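Side-chain contacts in uncharacterized protein (Bordetella bronchiseptica, PDB 4XG0), which probably acts as a kinase in the catabolism of acid sugars, with a sugar-binding N-terminal domain and a nucleotide-binding C-terminal domain: residues G29-D34 against E97-A102; Q61-P66 against E72-T77; P258-V263 against A344-A349; V355-G360 against S364-A369. All blocks are in the same frame, centred on the assembly; numbering follows the deposited sequence.

How the contacts relate
The four contacts form two pairs, one in each domain. Contacts 1 and 2 lie in the sugar-binding domain, with centres 9 Å apart. Their strands, 28-32 and 73-77, are neighbours in one parallel sheet. Along the chain, both segments of contact 2 fall between those of contact 1. Contacts 3 and 4 lie in the nucleotide-binding domain, with centres 10 Å apart. They share a mixed sheet through neighbouring strands 259-263 and 354-358, and contact 3 closes before contact 4 opens. The two pairs do not touch: the centres of contacts 1 and 3 are 39 Å apart. Each domain thus packs helices onto its own sheet.

Contact 1: residues G29-D34 against E97-A102; sequences GIVADD and ERLRAA
L99 reaches from its helix to the strand and overlaps V31 through a single methyl group. Its CD1 lies 3.7 Å from V31 CG2. The two side chains meet at a slant, methyl against methyl. V31 uses the branch that stands beside its backbone N, because CG1 takes the place anti to that N (chi1 -179°). The same methyl of L99 also hangs over the backbone of G29, with L99 CD1 4.3 Å from G29 CA. Without a side chain on G29, the leucine can come down close to the strand at this point. In L99, CD1 is anti to CA (chi2 167°), which stretches the side chain out and carries this methyl to the sheet. All three residues are buried, and the contact between these segments is wholly apolar.

Strand 28-32 lies between strands 73-77 and 106-110 in a parallel alpha/beta sheet. Helix 85-101 is the connection between those two flanking strands, so it crosses over strand 28-32 on its way. L99 sits near the end of this beta-alpha-beta crossover, where it also touches L74 and V104. The other face of the strand is covered by helix 35-47, which receives I30 through T41 and F45. Past the strand, D34 caps the N-terminus of helix 35-47, its OD1 accepting from G37 N.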
# COMPACT_ATOMS: atom_id res chain seq x y z
N GLY A 29 -1.56 -14.47 -2.84
CA GLY A 29 -2.25 -15.12 -3.94
C GLY A 29 -3.44 -14.27 -4.38
O GLY A 29 -4.19 -13.77 -3.54
N ILE A 30 -3.61 -14.10 -5.68
CA ILE A 30 -4.74 -13.41 -6.28
C ILE A 30 -5.58 -14.41 -7.10
O ILE A 30 -5.11 -14.98 -8.08
CB ILE A 30 -4.29 -12.28 -7.23
CG1 ILE A 30 -3.51 -11.21 -6.50
CG2 ILE A 30 -5.53 -11.66 -7.89
CD1 ILE A 30 -2.74 -10.34 -7.49
N VAL A 31 -6.82 -14.66 -6.67
CA VAL A 31 -7.76 -15.49 -7.43
C VAL A 31 -8.82 -14.61 -8.13
O VAL A 31 -9.66 -14.01 -7.46
CB VAL A 31 -8.50 -16.46 -6.49
CG1 VAL A 31 -9.46 -17.35 -7.27
CG2 VAL A 31 -7.53 -17.30 -5.71
N ALA A 32 -8.76 -14.52 -9.46
CA ALA A 32 -9.73 -13.75 -10.23
C ALA A 32 -10.62 -14.65 -11.06
O ALA A 32 -10.18 -15.70 -11.51
CB ALA A 32 -9.02 -12.78 -11.15
N ASP A 33 -11.86 -14.23 -11.28
CA ASP A 33 -12.76 -15.07 -12.03
C ASP A 33 -12.68 -14.90 -13.55
O ASP A 33 -13.33 -15.64 -14.29
CB ASP A 33 -14.21 -14.92 -11.51
CG ASP A 33 -14.80 -13.55 -11.79
OD1 ASP A 33 -14.05 -12.57 -11.91
OD2 ASP A 33 -16.06 -13.49 -11.91
N ASP A 34 -11.87 -13.99 -14.06
CA ASP A 34 -11.70 -13.95 -15.49
C ASP A 34 -10.31 -13.44 -15.86
O ASP A 34 -9.58 -12.94 -15.00
CB ASP A 34 -12.83 -13.17 -16.18
CG ASP A 34 -12.66 -11.68 -16.10
OD1 ASP A 34 -11.85 -11.17 -15.29
OD2 ASP A 34 -13.40 -10.99 -16.87
N GLU A 97 -6.92 -23.86 -2.15
CA GLU A 97 -6.12 -24.90 -1.51
C GLU A 97 -4.68 -24.94 -2.02
O GLU A 97 -3.72 -25.00 -1.24
CB GLU A 97 -6.77 -26.28 -1.70
CG GLU A 97 -5.78 -27.44 -1.63
CD GLU A 97 -4.87 -27.39 -0.41
OE1 GLU A 97 -3.83 -28.10 -0.41
OE2 GLU A 97 -5.21 -26.65 0.55
N ARG A 98 -4.51 -24.93 -3.34
CA ARG A 98 -3.16 -24.96 -3.91
C ARG A 98 -2.30 -23.79 -3.42
O ARG A 98 -1.12 -23.98 -3.10
CB ARG A 98 -3.22 -24.94 -5.44
CG ARG A 98 -3.89 -26.13 -6.10
CD ARG A 98 -3.45 -26.24 -7.55
NE ARG A 98 -4.49 -26.78 -8.43
CZ ARG A 98 -4.56 -28.04 -8.85
NH1 ARG A 98 -5.55 -28.40 -9.66
NH2 ARG A 98 -3.66 -28.95 -8.49
N LEU A 99 -2.88 -22.59 -3.37
CA LEU A 99 -2.13 -21.39 -2.96
C LEU A 99 -1.73 -21.50 -1.49
O LEU A 99 -0.61 -21.18 -1.12
CB LEU A 99 -2.97 -20.13 -3.20
CG LEU A 99 -3.23 -19.84 -4.67
CD1 LEU A 99 -4.30 -18.80 -4.83
CD2 LEU A 99 -1.92 -19.32 -5.36
N ARG A 100 -2.64 -21.96 -0.64
CA ARG A 100 -2.30 -22.07 0.77
C ARG A 100 -1.24 -23.15 0.95
O ARG A 100 -0.22 -22.92 1.61
CB ARG A 100 -3.54 -22.36 1.61
CG ARG A 100 -3.46 -21.78 3.01
CD ARG A 100 -4.59 -22.25 3.90
NE ARG A 100 -4.76 -23.70 3.85
CZ ARG A 100 -5.74 -24.34 4.46
NH1 ARG A 100 -6.64 -23.65 5.16
NH2 ARG A 100 -5.81 -25.66 4.35
N ALA A 101 -1.48 -24.31 0.37
CA ALA A 101 -0.49 -25.38 0.39
C ALA A 101 0.87 -24.83 0.01
O ALA A 101 1.89 -25.28 0.56
CB ALA A 101 -0.88 -26.48 -0.55
N ALA A 102 0.90 -23.87 -0.91
CA ALA A 102 2.16 -23.33 -1.45
C ALA A 102 2.81 -22.26 -0.57
O ALA A 102 3.82 -21.69 -0.96
CB ALA A 102 1.95 -22.78 -2.85

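Contact 2: residues Q61-P66 against E72-T77; sequences QALADP and EVLAVT
L74 points its side chain from the strand into the helix and divides it between A62 and L63. The methyl of A62 faces the forked end of L74 and meets both branches. A62 CB is 3.7 Å from L74 CD1 and 3.8 Å from L74 CD2. L63 comes to the same fork on its CD2 side, and the two leucines lie at an angle to each other. L63 CD2 is 3.3 Å from L74 CD2, closer than usual van der Waals contact, so the packing is tight here. L63 CG is also near, at 3.6 Å from L74 CD2.

L74 holds CG anti to the backbone N (chi1 176°), which directs its fork at the helix. The bond from CA to CB of L63 does not aim straight at the strand, yet its end closes in. L74 is buried, while A62 and L63 remain partly exposed.

Around them, A62 touches S55, L63 touches A102 and L74 touches Q53. V73 and A75 face the other side of the sheet and pack on helix 35-47. Helix 59-64 follows strand 52-54 and precedes strand 73-77, and these strands are parallel neighbours. The contact is the helix-to-strand packing of a classical beta-alpha-beta unit, at the edge of a parallel alpha/beta sheet.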
# COMPACT_ATOMS: atom_id res chain seq x y z
N GLN A 61 0.01 -25.36 -12.77
CA GLN A 61 1.08 -25.08 -13.71
C GLN A 61 2.17 -24.22 -13.08
O GLN A 61 3.35 -24.58 -13.08
CB GLN A 61 0.50 -24.35 -14.93
CG GLN A 61 -0.13 -25.27 -15.95
CD GLN A 61 0.89 -26.12 -16.68
OE1 GLN A 61 2.06 -25.75 -16.77
NE2 GLN A 61 0.45 -27.27 -17.19
N ALA A 62 1.76 -23.07 -12.54
CA ALA A 62 2.68 -22.09 -11.98
C ALA A 62 3.49 -22.64 -10.81
O ALA A 62 4.71 -22.45 -10.76
CB ALA A 62 1.91 -20.83 -11.55
N LEU A 63 2.82 -23.31 -9.88
CA LEU A 63 3.42 -23.71 -8.61
C LEU A 63 4.39 -24.89 -8.73
O LEU A 63 5.27 -25.06 -7.88
CB LEU A 63 2.32 -24.00 -7.58
CG LEU A 63 1.52 -22.73 -7.22
CD1 LEU A 63 0.28 -23.05 -6.38
CD2 LEU A 63 2.41 -21.72 -6.51
N ALA A 64 4.25 -25.68 -9.79
CA ALA A 64 5.17 -26.79 -10.05
C ALA A 64 6.54 -26.26 -10.48
O ALA A 64 7.58 -26.83 -10.14
CB ALA A 64 4.60 -27.71 -11.11
N ASP A 65 6.52 -25.18 -11.25
CA ASP A 65 7.74 -24.53 -11.74
C ASP A 65 8.57 -23.98 -10.58
O ASP A 65 8.03 -23.34 -9.68
CB ASP A 65 7.35 -23.39 -12.69
CG ASP A 65 8.45 -23.05 -13.68
OD1 ASP A 65 8.47 -23.66 -14.77
OD2 ASP A 65 9.27 -22.16 -13.39
N PRO A 66 9.89 -24.20 -10.60
CA PRO A 66 10.69 -23.56 -9.55
C PRO A 66 10.79 -22.03 -9.68
O PRO A 66 11.46 -21.41 -8.85
CB PRO A 66 12.08 -24.20 -9.71
CG PRO A 66 12.07 -24.87 -11.05
CD PRO A 66 10.65 -25.22 -11.34
N GLU A 72 6.74 -13.38 -5.57
CA GLU A 72 6.12 -12.96 -4.32
C GLU A 72 4.59 -13.02 -4.43
O GLU A 72 3.89 -13.38 -3.47
CB GLU A 72 6.60 -11.54 -3.99
CG GLU A 72 8.15 -11.44 -3.89
CD GLU A 72 8.68 -10.01 -3.71
OE1 GLU A 72 9.10 -9.73 -2.56
OE2 GLU A 72 8.70 -9.19 -4.67
N VAL A 73 4.09 -12.71 -5.62
CA VAL A 73 2.62 -12.68 -5.90
C VAL A 73 2.31 -13.60 -7.05
O VAL A 73 2.99 -13.57 -8.08
CB VAL A 73 2.16 -11.25 -6.29
CG1 VAL A 73 0.67 -11.18 -6.63
CG2 VAL A 73 2.51 -10.26 -5.22
N LEU A 74 1.30 -14.45 -6.88
CA LEU A 74 0.85 -15.34 -7.95
C LEU A 74 -0.61 -15.06 -8.24
O LEU A 74 -1.43 -15.17 -7.35
CB LEU A 74 1.03 -16.81 -7.57
CG LEU A 74 0.52 -17.87 -8.57
CD1 LEU A 74 0.90 -17.62 -10.04
CD2 LEU A 74 1.00 -19.27 -8.16
N ALA A 75 -0.90 -14.70 -9.49
CA ALA A 75 -2.26 -14.39 -9.95
C ALA A 75 -2.78 -15.41 -10.94
O ALA A 75 -2.09 -15.84 -11.88
CB ALA A 75 -2.30 -13.00 -10.57
N VAL A 76 -4.03 -15.84 -10.73
CA VAL A 76 -4.61 -16.89 -11.53
C VAL A 76 -6.04 -16.52 -11.91
O VAL A 76 -6.66 -15.71 -11.25
CB VAL A 76 -4.64 -18.21 -10.75
CG1 VAL A 76 -3.27 -18.49 -10.20
CG2 VAL A 76 -5.64 -18.13 -9.62
N THR A 77 -6.54 -17.11 -12.99
CA THR A 77 -7.93 -16.95 -13.34
C THR A 77 -8.64 -18.30 -13.26
O THR A 77 -8.11 -19.35 -13.68
CB THR A 77 -8.15 -16.39 -14.75
OG1 THR A 77 -9.55 -16.49 -15.07
CG2 THR A 77 -7.36 -17.16 -15.78

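Contact 3: residues P258-V263 against A344-A349; sequences PVLVVV and ARLVLA
L260 makes the apolar contacts, and its two methyls go to two successive residues of the helix. L260 CD2 lies 3.9 Å from V347 CG2. L260 CD1 lies 4.2 Å from L346 CD2. Both pairs meet aslant. The fork of L260 is shared because each methyl has its own partner. The leucine stands away from its strand with CG anti to the backbone N (chi1 -179°), which brings both methyls up to the helix. In V347 the touching methyl is CG2, which stands anti to the carbonyl carbon. All three residues are buried. L260 is also packed against L318 and L320 of the next strand, and V347 against V355 and L398.

Strand 259-263 is flanked in its sheet by parallel strands 317-321 and 354-358. Helix 334-349 connects these two flanking strands and passes over strand 259-263. This is a beta-alpha-beta crossover of the kind found in Rossmann-like alpha/beta domains.

Polar bonds hold the backbones on each side. L260 pairs with G354 and V356 in the sheet, and V259 with D316 and L318. In the helix, A349 N bonds to R345 O at 2.9 Å and L348 N to A344 O at 3.1 Å. R345 NH1 forms a salt bridge with D295 OD1.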
# COMPACT_ATOMS: atom_id res chain seq x y z
N PRO A 258 11.75 3.72 10.89
CA PRO A 258 11.11 4.95 10.44
C PRO A 258 11.68 5.41 9.12
O PRO A 258 12.80 5.08 8.78
CB PRO A 258 11.49 5.93 11.54
CG PRO A 258 12.85 5.50 11.92
CD PRO A 258 12.81 3.99 11.87
N VAL A 259 10.88 6.16 8.37
CA VAL A 259 11.39 6.95 7.28
C VAL A 259 11.98 8.21 7.87
O VAL A 259 11.35 8.89 8.68
CB VAL A 259 10.26 7.32 6.26
CG1 VAL A 259 10.78 8.34 5.29
CG2 VAL A 259 9.82 6.11 5.51
N LEU A 260 13.22 8.52 7.49
CA LEU A 260 13.89 9.72 7.93
C LEU A 260 13.74 10.81 6.85
O LEU A 260 14.11 10.59 5.71
CB LEU A 260 15.38 9.43 8.13
CG LEU A 260 16.21 10.60 8.61
CD1 LEU A 260 15.70 11.11 9.96
CD2 LEU A 260 17.67 10.19 8.72
N VAL A 261 13.21 11.97 7.22
CA VAL A 261 13.05 13.09 6.31
C VAL A 261 13.97 14.26 6.70
O VAL A 261 13.94 14.73 7.83
CB VAL A 261 11.59 13.55 6.28
CG1 VAL A 261 11.40 14.67 5.29
CG2 VAL A 261 10.70 12.37 6.00
N VAL A 262 14.79 14.72 5.74
CA VAL A 262 15.77 15.74 6.01
C VAL A 262 15.40 16.94 5.15
O VAL A 262 15.31 16.84 3.91
CB VAL A 262 17.19 15.26 5.69
CG1 VAL A 262 18.16 16.35 6.02
CG2 VAL A 262 17.48 14.01 6.47
N VAL A 263 15.13 18.04 5.83
CA VAL A 263 14.69 19.27 5.18
C VAL A 263 15.68 20.37 5.45
O VAL A 263 15.74 20.90 6.55
CB VAL A 263 13.30 19.72 5.69
CG1 VAL A 263 12.79 20.93 4.92
CG2 VAL A 263 12.34 18.57 5.62
N ALA A 344 23.05 10.57 8.27
CA ALA A 344 23.78 9.33 7.94
C ALA A 344 24.12 8.56 9.18
O ALA A 344 24.01 7.32 9.21
CB ALA A 344 25.05 9.65 7.15
N ARG A 345 24.57 9.27 10.22
CA ARG A 345 24.87 8.59 11.47
C ARG A 345 23.64 7.82 11.98
O ARG A 345 23.75 6.68 12.47
CB ARG A 345 25.39 9.56 12.51
CG ARG A 345 26.87 9.89 12.36
CD ARG A 345 27.31 11.07 13.23
NE ARG A 345 26.94 10.94 14.64
CZ ARG A 345 27.09 11.90 15.55
NH1 ARG A 345 27.62 13.04 15.19
NH2 ARG A 345 26.73 11.71 16.81
N LEU A 346 22.48 8.45 11.88
CA LEU A 346 21.23 7.85 12.37
C LEU A 346 20.79 6.61 11.57
O LEU A 346 20.38 5.59 12.14
CB LEU A 346 20.13 8.90 12.31
CG LEU A 346 18.84 8.44 12.96
CD1 LEU A 346 19.08 7.83 14.29
CD2 LEU A 346 17.97 9.67 13.13
N VAL A 347 20.82 6.74 10.25
CA VAL A 347 20.54 5.61 9.38
C VAL A 347 21.44 4.42 9.67
O VAL A 347 20.99 3.27 9.69
CB VAL A 347 20.72 6.02 7.92
CG1 VAL A 347 20.73 4.80 7.03
CG2 VAL A 347 19.64 7.03 7.50
N LEU A 348 22.71 4.65 9.91
CA LEU A 348 23.59 3.50 10.13
C LEU A 348 23.43 2.93 11.54
O LEU A 348 23.46 1.70 11.75
CB LEU A 348 25.04 3.89 9.87
CG LEU A 348 25.31 4.27 8.42
CD1 LEU A 348 26.78 4.72 8.22
CD2 LEU A 348 24.96 3.10 7.52
N ALA A 349 23.23 3.80 12.50
CA ALA A 349 23.23 3.31 13.87
C ALA A 349 21.90 2.63 14.25
O ALA A 349 21.89 1.58 14.91
CB ALA A 349 23.58 4.44 14.83

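Contact 4: residues V355-G360 against S364-A369; sequences VVATGG and SAVLAA
V366 sets CG1 anti to its backbone N (chi1 169°), and this spreads its two methyls over the strand. S364 turns OG back beside its own N (chi1 -68°), which puts the hydroxyl near the G360 carbonyl. The methyl of A357 points at the helix and meets one branch of V366, with A357 CB 4.4 Å from V366 CG2. The other branch faces V355, and V355 CG1 is 4.2 Å from V366 CG1. V355 was modelled in two conformers, so that second contact is less certain. The apolar part is buried.

Strand 354-358 runs straight into helix 360-369, and the contact closes this strand-turn-helix. The peptide bond between T358 and G359 is cis, and G359 is the N-cap residue. G360 and A365 belong to a possible GxGxxA pattern of the Rossmann type, consistent with a nucleotide-binding domain.

In the first turn of the helix, S364 N donates to G360 O at 2.9 Å. The bond is fairly straight, at 161° at the hydrogen, and the donor is tilted from the carbonyl plane. S364 OG also lies 3.0 Å from G360 O. This polar end is exposed. On the other face of the sheet, V356 packs against L413, A416 and I420 of helix 412-421.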
# COMPACT_ATOMS: atom_id res chain seq x y z
N VAL A 355 15.09 7.31 3.31
CA VAL A 355 15.37 8.71 3.53
C VAL A 355 14.70 9.53 2.45
O VAL A 355 14.65 9.13 1.28
CB VAL A 355 16.87 9.00 3.49
CG1 VAL A 355 17.13 10.50 3.77
CG2 VAL A 355 17.57 8.16 4.48
N VAL A 356 14.17 10.67 2.85
CA VAL A 356 13.64 11.66 1.93
C VAL A 356 14.44 12.95 2.16
O VAL A 356 14.67 13.37 3.31
CB VAL A 356 12.14 11.95 2.22
CG1 VAL A 356 11.62 12.99 1.28
CG2 VAL A 356 11.31 10.70 2.14
N ALA A 357 14.94 13.55 1.10
CA ALA A 357 15.78 14.74 1.27
C ALA A 357 15.32 15.84 0.35
O ALA A 357 15.11 15.64 -0.86
CB ALA A 357 17.27 14.40 1.02
N THR A 358 15.14 17.02 0.92
CA THR A 358 14.84 18.21 0.15
C THR A 358 15.50 19.44 0.81
O THR A 358 15.63 19.49 2.03
CB THR A 358 13.30 18.42 0.03
OG1 THR A 358 13.00 19.38 -0.98
CG2 THR A 358 12.70 18.91 1.33
N GLY A 359 16.02 20.39 0.03
CA GLY A 359 16.14 20.26 -1.40
C GLY A 359 17.48 19.68 -1.82
O GLY A 359 18.02 18.78 -1.14
N GLY A 360 18.03 20.21 -2.92
CA GLY A 360 19.20 19.64 -3.57
C GLY A 360 20.45 19.68 -2.71
O GLY A 360 21.29 18.78 -2.72
N SER A 364 22.34 16.27 -1.61
CA SER A 364 23.77 16.09 -1.88
C SER A 364 24.53 15.78 -0.60
O SER A 364 25.39 14.90 -0.58
CB SER A 364 24.32 17.34 -2.54
OG SER A 364 23.77 17.49 -3.83
N ALA A 365 24.20 16.49 0.47
CA ALA A 365 24.85 16.29 1.76
C ALA A 365 24.57 14.91 2.33
O ALA A 365 25.46 14.30 2.92
CB ALA A 365 24.39 17.35 2.74
N VAL A 366 23.34 14.43 2.19
CA VAL A 366 22.99 13.12 2.72
C VAL A 366 23.70 12.00 1.94
O VAL A 366 24.31 11.10 2.52
CB VAL A 366 21.46 12.88 2.69
CG1 VAL A 366 21.18 11.42 3.00
CG2 VAL A 366 20.77 13.78 3.68
N LEU A 367 23.69 12.10 0.63
CA LEU A 367 24.37 11.11 -0.16
C LEU A 367 25.87 11.15 0.06
O LEU A 367 26.55 10.11 0.12
CB LEU A 367 24.02 11.23 -1.64
CG LEU A 367 22.82 10.34 -2.04
CD1 LEU A 367 21.52 10.85 -1.46
CD2 LEU A 367 22.73 10.25 -3.56
N ALA A 368 26.40 12.35 0.26
CA ALA A 368 27.84 12.47 0.38
C ALA A 368 28.25 11.83 1.70
O ALA A 368 29.26 11.10 1.76
CB ALA A 368 28.28 13.90 0.33
N ALA A 369 27.45 12.07 2.74
CA ALA A 369 27.76 11.55 4.08
C ALA A 369 27.67 10.05 4.14
O ALA A 369 28.39 9.41 4.90
CB ALA A 369 26.87 12.14 5.10